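Local structure of transcriptional regulator ComR (Streptococcus vestibularis F0396, 6HU8) at residues A[10-13]-A[14-18]; A[81-84]-A[85-89]; A[187-190]-A[191-195]. The protein is a competence regulator of the RNPP family that probably binds DNA through a helix-turn-helix region and carries a TPR domain associated with signalling-peptide binding. All blocks are in the same frame, centred on the assembly; numbering follows the deposited sequence.

Contact 1: A[10-13]-A[14-18]; sequences RIKT and ERECQ
The backbone N of Cys17 donates to Thr13 O at 2.8 Å, the shortest of four successive i-to-i+4 bonds that tie residues 10-13 to 14-17. One of the others, from Glu16 N to Lys12 O, measures 3.0 Å and runs between residues one turn apart, the spacing at which opposite charges on a helix can pair. Their side chains slant across each other, and Lys12 NZ meets Glu16 OE2 at 3.0 Å in a salt bridge. Lys12 leaves with CG trans to its N, and the turn at chi3 (118°), followed by another at chi4, swings the ammonium back to the carboxylate. The amine arrives on the syn side of OE2, 27° out of the carboxylate plane, while the Glu16 chain runs extended beyond CG. Beside this pair, Lys12 CG approaches Arg15 NH2 obliquely at 4.0 Å. The guanidinium itself is committed to other parts of the chain: NE pairs with Glu41 and NH1 binds the carbonyl of Met20.

A second polar pair marks the helix end. Gln18, the first residue to leave helical backbone angles, sends NE2 back to Glu14 OE1 at 3.0 Å. The bond is nearly straight (173°), uses the anti lone pair of the oxygen and lies in the amide plane. The same NE2 also binds Leu59 O, so one amide nitrogen joins this helix to helix 49-59. Ile11 is buried against Leu37, Ile40, Leu52 and Ile55. The pattern, with an apolar residue facing the neighbouring helices and ion pairs around it, suits the first of five helices, 3-17 through 63-67, whose succession is consistent with the Cro/C1-type helix-turn-helix fold.

Contact 2: A[81-84]-A[85-89]; sequences MKNR and LIKFP
Helix 76-87 lies within the ComR tetratricopeptide region, an array of packed helices, and its last turns, from Met81 to Lys87, illustrate how such a helix serves several neighbours at once. Lys82 and Ile86, one turn apart, lie side by side and point the same way. The lysine runs fully extended from a chi1 of -179°, which lays its methylenes along the isoleucine: CE is 3.9 Å and CG 4.0 Å from Ile86 CD1. The backbone bond from Ile86 N to Lys82 O, 2.9 Å long, holds the two in step. Ile86 continues onto Thr160 and Leu164 of helix 160-173, while Lys82 NZ pairs with Glu119 and donates to Asn161.

On another flank Lys87 doubles back over the preceding turn. Its CB sits 3.4 Å from Asn83 O, and CD comes to 3.8 Å from Asn83 CG, the two side chains crossing at a slant. Both residues also touch Ala201 of helix 200-219. Leu85 faces a third way, its CB 3.2 Å from Met81 O, and is buried among residues of helices 94-111 and 117-131.

The chemistry implies a division of labour along Lys82: the aliphatic stem gives Ile86 an apolar neighbour, and the ammonium of this buried lysine is probably balanced by Glu119, with Asn161 probably helping to fix its position.

Contact 3: A[187-190]-A[191-195]; sequences IVDR and VLKQN
With CG trans to its backbone N (chi1 -164°) and a bend at chi2, Arg190 sets its CG and CD beside Gln194, whose own chain bends at chi2 (-54°) to bring the amide back over the last turn; a further bend at chi3 of the arginine carries its guanidinium toward Lys193. The side chains of Arg190 and Gln194 cross at about a right angle, with Arg190 CG 3.8 Å from Gln194 NE2. That nitrogen donates to Arg190 O at 2.8 Å in an almost straight bond (172°), the carbonyl oxygen lying in the plane of the amide. Lys193 N reaches the same oxygen at 3.2 Å. The glutamine amide is held further by Lys156 O on NE2 and Phe158 N on OE1.

Lys193 extends back along the preceding turn, its CE 3.5 Å from Asp189 OD1. Its NZ forms a long salt bridge with Asp189 OD2 at 3.7 Å and comes 3.8 Å from Arg190 NH1, a like charge that the aspartate probably offsets in part. Away from these charges, Val188 CG1 lies alongside Leu192 CD1 at 3.8 Å, and Ile187 and Val191 are buried toward helices 160-173 and 200-219 respectively.

Two N-H groups, from the Lys193 backbone and the buried Gln194 side chain, grip Arg190 O from opposite faces; the glutamine, helping to satisfy it, links the turn to Lys156 and Phe158.

Overall arrangement
The three contacts are variations on one principle: a helical turn near a C-terminal end gathers i-to-i+4 side-chain pairs and passes others to neighbouring helices. Contact 1 stands apart, on a helix packed against helices 34-41 and 49-59 of the probable helix-turn-helix, its centre about 39 Å from that of contact 2 and equally far from that of contact 3. Contacts 2 and 3 share the tetratricopeptide region, with centres about 23 Å apart and nearest atoms about 14 Å apart. They do not touch, but both pack on helices 160-173 and 200-219. The structure is the apo form, so none of these turns is seen with a bound signalling peptide.

Contact 1: A[10-13]-A[14-18]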
ATOM      1  N   ARG A  10     -10.479  29.305  -4.196  1.00 39.91           N
ATOM      2  CA  ARG A  10      -9.493  30.020  -5.015  1.00 40.83           C
ATOM      3  C   ARG A  10      -9.197  29.270  -6.300  1.00 40.55           C
ATOM      4  O   ARG A  10      -9.088  29.861  -7.372  1.00 38.10           O
ATOM      5  CB  ARG A  10      -8.197  30.244  -4.241  1.00 42.57           C
ATOM      6  CG  ARG A  10      -8.208  31.522  -3.441  1.00 48.03           C
ATOM      7  CD  ARG A  10      -6.911  31.716  -2.701  1.00 53.05           C
ATOM      8  NE  ARG A  10      -7.147  32.230  -1.353  1.00 55.96           N
ATOM      9  CZ  ARG A  10      -7.001  31.519  -0.236  1.00 55.80           C
ATOM     10  NH1 ARG A  10      -7.242  32.090   0.939  1.00 57.46           N
ATOM     11  NH2 ARG A  10      -6.599  30.245  -0.283  1.00 48.26           N
ATOM     12  N   ILE A  11      -9.060  27.957  -6.181  1.00 37.48           N
ATOM     13  CA  ILE A  11      -8.835  27.115  -7.336  1.00 38.52           C
ATOM     14  C   ILE A  11     -10.024  27.188  -8.283  1.00 38.60           C
ATOM     15  O   ILE A  11      -9.864  27.371  -9.498  1.00 36.26           O
ATOM     16  CB  ILE A  11      -8.594  25.657  -6.915  1.00 38.35           C
ATOM     17  CG1 ILE A  11      -7.223  25.521  -6.231  1.00 33.70           C
ATOM     18  CG2 ILE A  11      -8.697  24.742  -8.116  1.00 33.19           C
ATOM     19  CD1 ILE A  11      -7.026  24.177  -5.508  1.00 31.87           C
ATOM     20  N   LYS A  12     -11.214  27.029  -7.715  1.00 37.75           N
ATOM     21  CA  LYS A  12     -12.435  27.043  -8.500  1.00 40.58           C
ATOM     22  C   LYS A  12     -12.650  28.390  -9.187  1.00 40.79           C
ATOM     23  O   LYS A  12     -13.063  28.437 -10.357  1.00 40.32           O
ATOM     24  CB  LYS A  12     -13.641  26.705  -7.620  1.00 39.71           C
ATOM     25  CG  LYS A  12     -14.971  26.650  -8.378  1.00 42.74           C
ATOM     26  CD  LYS A  12     -16.032  25.964  -7.532  1.00 47.37           C
ATOM     27  CE  LYS A  12     -17.199  26.882  -7.219  1.00 57.35           C
ATOM     28  NZ  LYS A  12     -18.199  26.916  -8.325  1.00 55.83           N
ATOM     29  N   THR A  13     -12.384  29.481  -8.468  1.00 40.39           N
ATOM     30  CA  THR A  13     -12.601  30.811  -9.035  1.00 40.53           C
ATOM     31  C   THR A  13     -11.666  31.055 -10.211  1.00 39.97           C
ATOM     32  O   THR A  13     -12.083  31.585 -11.241  1.00 46.72           O
ATOM     33  CB  THR A  13     -12.425  31.921  -7.982  1.00 39.41           C
ATOM     34  OG1 THR A  13     -13.457  31.799  -7.002  1.00 38.44           O
ATOM     35  CG2 THR A  13     -12.535  33.296  -8.620  1.00 39.38           C
ATOM     36  N   GLU A  14     -10.420  30.632 -10.083  1.00 41.02           N
ATOM     37  CA  GLU A  14      -9.452  30.862 -11.154  1.00 42.66           C
ATOM     38  C   GLU A  14      -9.725  29.980 -12.377  1.00 44.73           C
ATOM     39  O   GLU A  14      -9.586  30.430 -13.521  1.00 41.15           O
ATOM     40  CB  GLU A  14      -8.034  30.626 -10.649  1.00 39.63           C
ATOM     41  CG  GLU A  14      -6.965  30.868 -11.689  1.00 41.40           C
ATOM     42  CD  GLU A  14      -6.887  32.324 -12.110  1.00 48.20           C
ATOM     43  OE1 GLU A  14      -6.666  32.581 -13.314  1.00 47.63           O
ATOM     44  OE2 GLU A  14      -7.045  33.208 -11.234  1.00 48.60           O
ATOM     45  N   ARG A  15     -10.091  28.722 -12.134  1.00 37.91           N
ATOM     46  CA  ARG A  15     -10.473  27.830 -13.221  1.00 39.72           C
ATOM     47  C   ARG A  15     -11.620  28.438 -14.034  1.00 42.31           C
ATOM     48  O   ARG A  15     -11.569  28.479 -15.273  1.00 40.90           O
ATOM     49  CB  ARG A  15     -10.881  26.450 -12.678  1.00 39.43           C
ATOM     50  CG  ARG A  15     -11.260  25.461 -13.780  1.00 38.38           C
ATOM     51  CD  ARG A  15     -11.649  24.083 -13.262  1.00 36.69           C
ATOM     52  NE  ARG A  15     -12.736  24.121 -12.279  1.00 38.62           N
ATOM     53  CZ  ARG A  15     -14.021  24.320 -12.567  1.00 41.66           C
ATOM     54  NH1 ARG A  15     -14.403  24.544 -13.820  1.00 38.60           N
ATOM     55  NH2 ARG A  15     -14.928  24.323 -11.597  1.00 42.32           N
ATOM     56  N   GLU A  16     -12.651  28.903 -13.332  1.00 40.38           N
ATOM     57  CA  GLU A  16     -13.828  29.482 -13.984  1.00 43.86           C
ATOM     58  C   GLU A  16     -13.472  30.777 -14.686  1.00 44.81           C
ATOM     59  O   GLU A  16     -13.912  31.029 -15.797  1.00 47.18           O
ATOM     60  CB  GLU A  16     -14.943  29.727 -12.971  1.00 45.62           C
ATOM     61  CG  GLU A  16     -15.688  28.449 -12.605  1.00 47.27           C
ATOM     62  CD  GLU A  16     -16.627  28.628 -11.428  1.00 52.25           C
ATOM     63  OE1 GLU A  16     -16.629  29.724 -10.820  1.00 53.20           O
ATOM     64  OE2 GLU A  16     -17.358  27.662 -11.112  1.00 56.81           O
ATOM     65  N   CYS A  17     -12.655  31.586 -14.025  1.00 44.01           N
ATOM     66  CA  CYS A  17     -12.133  32.807 -14.617  1.00 45.76           C
ATOM     67  C   CYS A  17     -11.516  32.524 -15.988  1.00 44.60           C
ATOM     68  O   CYS A  17     -11.646  33.318 -16.904  1.00 49.50           O
ATOM     69  CB  CYS A  17     -11.095  33.433 -13.680  1.00 48.10           C
ATOM     70  SG  CYS A  17     -10.797  35.171 -13.968  1.00 66.74           S
ATOM     71  N   GLN A  18     -10.845  31.385 -16.130  1.00 40.10           N
ATOM     72  CA  GLN A  18     -10.228  31.022 -17.411  1.00 42.58           C
ATOM     73  C   GLN A  18     -11.187  30.232 -18.312  1.00 42.13           C
ATOM     74  O   GLN A  18     -10.771  29.701 -19.347  1.00 41.42           O
ATOM     75  CB  GLN A  18      -8.940  30.206 -17.190  1.00 38.82           C
ATOM     76  CG  GLN A  18      -7.869  30.912 -16.313  1.00 37.25           C
ATOM     77  CD  GLN A  18      -6.556  30.157 -16.258  1.00 39.74           C
ATOM     78  OE1 GLN A  18      -6.253  29.345 -17.137  1.00 43.46           O
ATOM     79  NE2 GLN A  18      -5.759  30.418 -15.221  1.00 36.51           N
TER

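Contact 2: A[81-84]-A[85-89]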
ATOM      1  N   MET A  81       5.704   9.933  12.843  1.00 42.46           N
ATOM      2  CA  MET A  81       4.731   8.979  13.370  1.00 45.65           C
ATOM      3  C   MET A  81       4.222   8.029  12.290  1.00 48.16           C
ATOM      4  O   MET A  81       3.989   6.846  12.560  1.00 48.37           O
ATOM      5  CB  MET A  81       3.559   9.711  14.014  1.00 48.45           C
ATOM      6  CG  MET A  81       3.959  10.519  15.232  1.00 48.10           C
ATOM      7  SD  MET A  81       2.579  11.436  15.928  1.00 56.41           S
ATOM      8  CE  MET A  81       1.526  10.106  16.491  1.00 49.51           C
ATOM      9  N   LYS A  82       4.055   8.537  11.071  1.00 43.57           N
ATOM     10  CA  LYS A  82       3.715   7.677   9.938  1.00 44.30           C
ATOM     11  C   LYS A  82       4.827   6.668   9.700  1.00 45.37           C
ATOM     12  O   LYS A  82       4.569   5.473   9.500  1.00 42.48           O
ATOM     13  CB  LYS A  82       3.463   8.495   8.667  1.00 44.20           C
ATOM     14  CG  LYS A  82       3.074   7.658   7.435  1.00 40.53           C
ATOM     15  CD  LYS A  82       2.948   8.546   6.168  1.00 42.00           C
ATOM     16  CE  LYS A  82       2.604   7.738   4.903  1.00 47.38           C
ATOM     17  NZ  LYS A  82       2.618   8.582   3.653  1.00 40.72           N
ATOM     18  N   ASN A  83       6.065   7.143   9.734  1.00 42.88           N
ATOM     19  CA  ASN A  83       7.205   6.251   9.556  1.00 47.28           C
ATOM     20  C   ASN A  83       7.229   5.157  10.626  1.00 46.06           C
ATOM     21  O   ASN A  83       7.367   3.982  10.302  1.00 48.44           O
ATOM     22  CB  ASN A  83       8.518   7.048   9.567  1.00 54.33           C
ATOM     23  CG  ASN A  83       9.730   6.198   9.186  1.00 53.41           C
ATOM     24  OD1 ASN A  83       9.828   5.709   8.063  1.00 49.61           O
ATOM     25  ND2 ASN A  83      10.668   6.041  10.118  1.00 53.45           N
ATOM     26  N   ARG A  84       7.077   5.538  11.893  1.00 47.56           N
ATOM     27  CA  ARG A  84       7.052   4.552  12.978  1.00 50.47           C
ATOM     28  C   ARG A  84       5.913   3.547  12.800  1.00 49.75           C
ATOM     29  O   ARG A  84       6.111   2.337  12.966  1.00 51.20           O
ATOM     30  CB  ARG A  84       6.929   5.242  14.340  1.00 51.23           C
ATOM     31  CG  ARG A  84       8.223   5.876  14.834  1.00 55.85           C
ATOM     32  CD  ARG A  84       8.025   6.590  16.167  1.00 54.03           C
ATOM     33  NE  ARG A  84       8.741   7.863  16.197  1.00 57.62           N
ATOM     34  CZ  ARG A  84       8.161   9.036  16.431  1.00 57.60           C
ATOM     35  NH1 ARG A  84       8.878  10.157  16.429  1.00 62.24           N
ATOM     36  NH2 ARG A  84       6.858   9.092  16.667  1.00 59.96           N
ATOM     37  N   LEU A  85       4.732   4.061  12.456  1.00 47.00           N
ATOM     38  CA  LEU A  85       3.535   3.249  12.198  1.00 48.44           C
ATOM     39  C   LEU A  85       3.736   2.174  11.122  1.00 46.81           C
ATOM     40  O   LEU A  85       3.414   1.005  11.330  1.00 50.99           O
ATOM     41  CB  LEU A  85       2.361   4.168  11.795  1.00 46.34           C
ATOM     42  CG  LEU A  85       1.190   3.515  11.048  1.00 47.65           C
ATOM     43  CD1 LEU A  85       0.522   2.469  11.918  1.00 52.88           C
ATOM     44  CD2 LEU A  85       0.149   4.538  10.555  1.00 46.52           C
ATOM     45  N   ILE A  86       4.247   2.580   9.965  1.00 45.72           N
ATOM     46  CA  ILE A  86       4.406   1.685   8.825  1.00 43.78           C
ATOM     47  C   ILE A  86       5.477   0.627   9.075  1.00 46.12           C
ATOM     48  O   ILE A  86       5.381  -0.493   8.569  1.00 50.15           O
ATOM     49  CB  ILE A  86       4.747   2.486   7.552  1.00 41.30           C
ATOM     50  CG1 ILE A  86       3.601   3.449   7.220  1.00 45.55           C
ATOM     51  CG2 ILE A  86       5.034   1.556   6.367  1.00 39.60           C
ATOM     52  CD1 ILE A  86       3.694   4.066   5.856  1.00 48.34           C
ATOM     53  N   LYS A  87       6.479   0.993   9.874  1.00 48.62           N
ATOM     54  CA  LYS A  87       7.609   0.120  10.220  1.00 53.43           C
ATOM     55  C   LYS A  87       7.231  -0.951  11.250  1.00 58.21           C
ATOM     56  O   LYS A  87       7.935  -1.948  11.412  1.00 63.98           O
ATOM     57  CB  LYS A  87       8.778   0.958  10.761  1.00 48.65           C
ATOM     58  CG  LYS A  87       9.764   1.398   9.698  1.00 49.37           C
ATOM     59  CD  LYS A  87      10.582   2.607  10.145  1.00 53.41           C
ATOM     60  CE  LYS A  87      11.407   2.330  11.386  1.00 55.14           C
ATOM     61  NZ  LYS A  87      12.280   3.504  11.658  1.00 54.83           N
ATOM     62  N   PHE A  88       6.120  -0.723  11.943  1.00 57.22           N
ATOM     63  CA  PHE A  88       5.639  -1.585  13.023  1.00 57.79           C
ATOM     64  C   PHE A  88       5.046  -2.908  12.493  1.00 60.06           C
ATOM     65  O   PHE A  88       3.984  -2.904  11.860  1.00 56.20           O
ATOM     66  CB  PHE A  88       4.595  -0.800  13.832  1.00 59.75           C
ATOM     67  CG  PHE A  88       4.272  -1.390  15.174  1.00 62.85           C
ATOM     68  CD1 PHE A  88       3.440  -2.492  15.286  1.00 61.63           C
ATOM     69  CD2 PHE A  88       4.768  -0.811  16.331  1.00 66.63           C
ATOM     70  CE1 PHE A  88       3.135  -3.027  16.524  1.00 63.81           C
ATOM     71  CE2 PHE A  88       4.462  -1.338  17.574  1.00 69.29           C
ATOM     72  CZ  PHE A  88       3.645  -2.451  17.669  1.00 68.21           C
ATOM     73  N   PRO A  89       5.726  -4.047  12.736  1.00 59.19           N
ATOM     74  CA  PRO A  89       5.156  -5.326  12.286  1.00 59.24           C
ATOM     75  C   PRO A  89       4.193  -5.917  13.316  1.00 59.32           C
ATOM     76  O   PRO A  89       4.295  -5.599  14.502  1.00 57.52           O
ATOM     77  CB  PRO A  89       6.389  -6.214  12.117  1.00 59.53           C
ATOM     78  CG  PRO A  89       7.307  -5.736  13.208  1.00 60.02           C
ATOM     79  CD  PRO A  89       7.049  -4.233  13.363  1.00 62.43           C
TER

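Contact 3: A[187-190]-A[191-195]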
ATOM      1  N   ILE A 187       0.349  -4.818 -12.543  1.00 44.99           N
ATOM      2  CA  ILE A 187       0.754  -4.362 -11.214  1.00 43.99           C
ATOM      3  C   ILE A 187       1.911  -5.211 -10.678  1.00 43.65           C
ATOM      4  O   ILE A 187       2.941  -4.673 -10.247  1.00 43.67           O
ATOM      5  CB  ILE A 187      -0.437  -4.391 -10.228  1.00 44.10           C
ATOM      6  CG1 ILE A 187      -1.435  -3.273 -10.562  1.00 46.17           C
ATOM      7  CG2 ILE A 187       0.035  -4.231  -8.807  1.00 40.05           C
ATOM      8  CD1 ILE A 187      -0.828  -1.890 -10.491  1.00 48.65           C
ATOM      9  N   VAL A 188       1.753  -6.537 -10.734  1.00 45.13           N
ATOM     10  CA  VAL A 188       2.794  -7.453 -10.267  1.00 43.53           C
ATOM     11  C   VAL A 188       4.110  -7.147 -10.959  1.00 43.87           C
ATOM     12  O   VAL A 188       5.145  -7.032 -10.308  1.00 43.76           O
ATOM     13  CB  VAL A 188       2.428  -8.943 -10.514  1.00 40.84           C
ATOM     14  CG1 VAL A 188       3.601  -9.847 -10.159  1.00 36.15           C
ATOM     15  CG2 VAL A 188       1.201  -9.328  -9.708  1.00 38.16           C
ATOM     16  N   ASP A 189       4.058  -6.988 -12.281  1.00 44.64           N
ATOM     17  CA  ASP A 189       5.271  -6.765 -13.054  1.00 45.33           C
ATOM     18  C   ASP A 189       5.981  -5.478 -12.634  1.00 48.20           C
ATOM     19  O   ASP A 189       7.212  -5.422 -12.569  1.00 48.30           O
ATOM     20  CB  ASP A 189       4.953  -6.737 -14.553  1.00 47.92           C
ATOM     21  CG  ASP A 189       6.145  -6.304 -15.391  1.00 58.07           C
ATOM     22  OD1 ASP A 189       7.091  -7.107 -15.533  1.00 59.15           O
ATOM     23  OD2 ASP A 189       6.148  -5.152 -15.889  1.00 64.81           O
ATOM     24  N   ARG A 190       5.203  -4.445 -12.333  1.00 44.58           N
ATOM     25  CA  ARG A 190       5.793  -3.169 -11.960  1.00 48.28           C
ATOM     26  C   ARG A 190       6.294  -3.215 -10.519  1.00 44.60           C
ATOM     27  O   ARG A 190       7.318  -2.615 -10.191  1.00 45.69           O
ATOM     28  CB  ARG A 190       4.786  -2.030 -12.157  1.00 49.96           C
ATOM     29  CG  ARG A 190       5.433  -0.665 -12.159  1.00 54.54           C
ATOM     30  CD  ARG A 190       6.539  -0.603 -13.210  1.00 59.34           C
ATOM     31  NE  ARG A 190       5.999  -0.508 -14.566  1.00 64.43           N
ATOM     32  CZ  ARG A 190       6.732  -0.611 -15.674  1.00 68.82           C
ATOM     33  NH1 ARG A 190       8.044  -0.817 -15.589  1.00 59.73           N
ATOM     34  NH2 ARG A 190       6.151  -0.506 -16.869  1.00 70.09           N
ATOM     35  N   VAL A 191       5.585  -3.941  -9.660  1.00 42.91           N
ATOM     36  CA  VAL A 191       6.050  -4.136  -8.288  1.00 45.15           C
ATOM     37  C   VAL A 191       7.406  -4.831  -8.278  1.00 43.96           C
ATOM     38  O   VAL A 191       8.319  -4.423  -7.558  1.00 45.15           O
ATOM     39  CB  VAL A 191       5.054  -4.958  -7.449  1.00 45.33           C
ATOM     40  CG1 VAL A 191       5.716  -5.448  -6.155  1.00 42.14           C
ATOM     41  CG2 VAL A 191       3.820  -4.124  -7.143  1.00 38.73           C
ATOM     42  N   LEU A 192       7.531  -5.863  -9.113  1.00 48.07           N
ATOM     43  CA  LEU A 192       8.758  -6.642  -9.222  1.00 45.98           C
ATOM     44  C   LEU A 192       9.963  -5.840  -9.725  1.00 47.09           C
ATOM     45  O   LEU A 192      11.108  -6.230  -9.482  1.00 46.25           O
ATOM     46  CB  LEU A 192       8.525  -7.849 -10.134  1.00 42.98           C
ATOM     47  CG  LEU A 192       7.704  -8.969  -9.498  1.00 44.06           C
ATOM     48  CD1 LEU A 192       7.425 -10.091 -10.500  1.00 38.80           C
ATOM     49  CD2 LEU A 192       8.428  -9.491  -8.256  1.00 37.03           C
ATOM     50  N   LYS A 193       9.721  -4.719 -10.398  1.00 46.34           N
ATOM     51  CA  LYS A 193      10.818  -3.914 -10.943  1.00 47.05           C
ATOM     52  C   LYS A 193      11.219  -2.734 -10.064  1.00 51.06           C
ATOM     53  O   LYS A 193      12.114  -1.967 -10.427  1.00 50.87           O
ATOM     54  CB  LYS A 193      10.457  -3.383 -12.327  1.00 50.21           C
ATOM     55  CG  LYS A 193      10.321  -4.436 -13.417  1.00 53.94           C
ATOM     56  CD  LYS A 193       9.875  -3.767 -14.719  1.00 60.58           C
ATOM     57  CE  LYS A 193       9.655  -4.766 -15.844  1.00 64.99           C
ATOM     58  NZ  LYS A 193       9.464  -4.031 -17.128  1.00 66.23           N
ATOM     59  N   GLN A 194      10.570  -2.574  -8.915  1.00 52.09           N
ATOM     60  CA  GLN A 194      10.886  -1.442  -8.045  1.00 47.60           C
ATOM     61  C   GLN A 194      12.290  -1.570  -7.484  1.00 53.21           C
ATOM     62  O   GLN A 194      12.715  -2.655  -7.059  1.00 47.60           O
ATOM     63  CB  GLN A 194       9.866  -1.322  -6.904  1.00 43.31           C
ATOM     64  CG  GLN A 194       8.448  -1.006  -7.377  1.00 44.90           C
ATOM     65  CD  GLN A 194       8.392   0.230  -8.258  1.00 47.16           C
ATOM     66  OE1 GLN A 194       8.707   1.331  -7.813  1.00 44.84           O
ATOM     67  NE2 GLN A 194       8.002   0.049  -9.516  1.00 45.38           N
ATOM     68  N   ASN A 195      13.019  -0.461  -7.496  1.00 46.32           N
ATOM     69  CA  ASN A 195      14.303  -0.420  -6.828  1.00 52.86           C
ATOM     70  C   ASN A 195      14.093  -0.713  -5.352  1.00 52.65           C
ATOM     71  O   ASN A 195      13.037  -0.406  -4.804  1.00 49.87           O
ATOM     72  CB  ASN A 195      14.989   0.936  -7.018  1.00 53.00           C
ATOM     73  CG  ASN A 195      16.257   1.064  -6.182  1.00 59.57           C
ATOM     74  OD1 ASN A 195      17.210   0.295  -6.351  1.00 63.14           O
ATOM     75  ND2 ASN A 195      16.266   2.025  -5.260  1.00 62.66           N
TER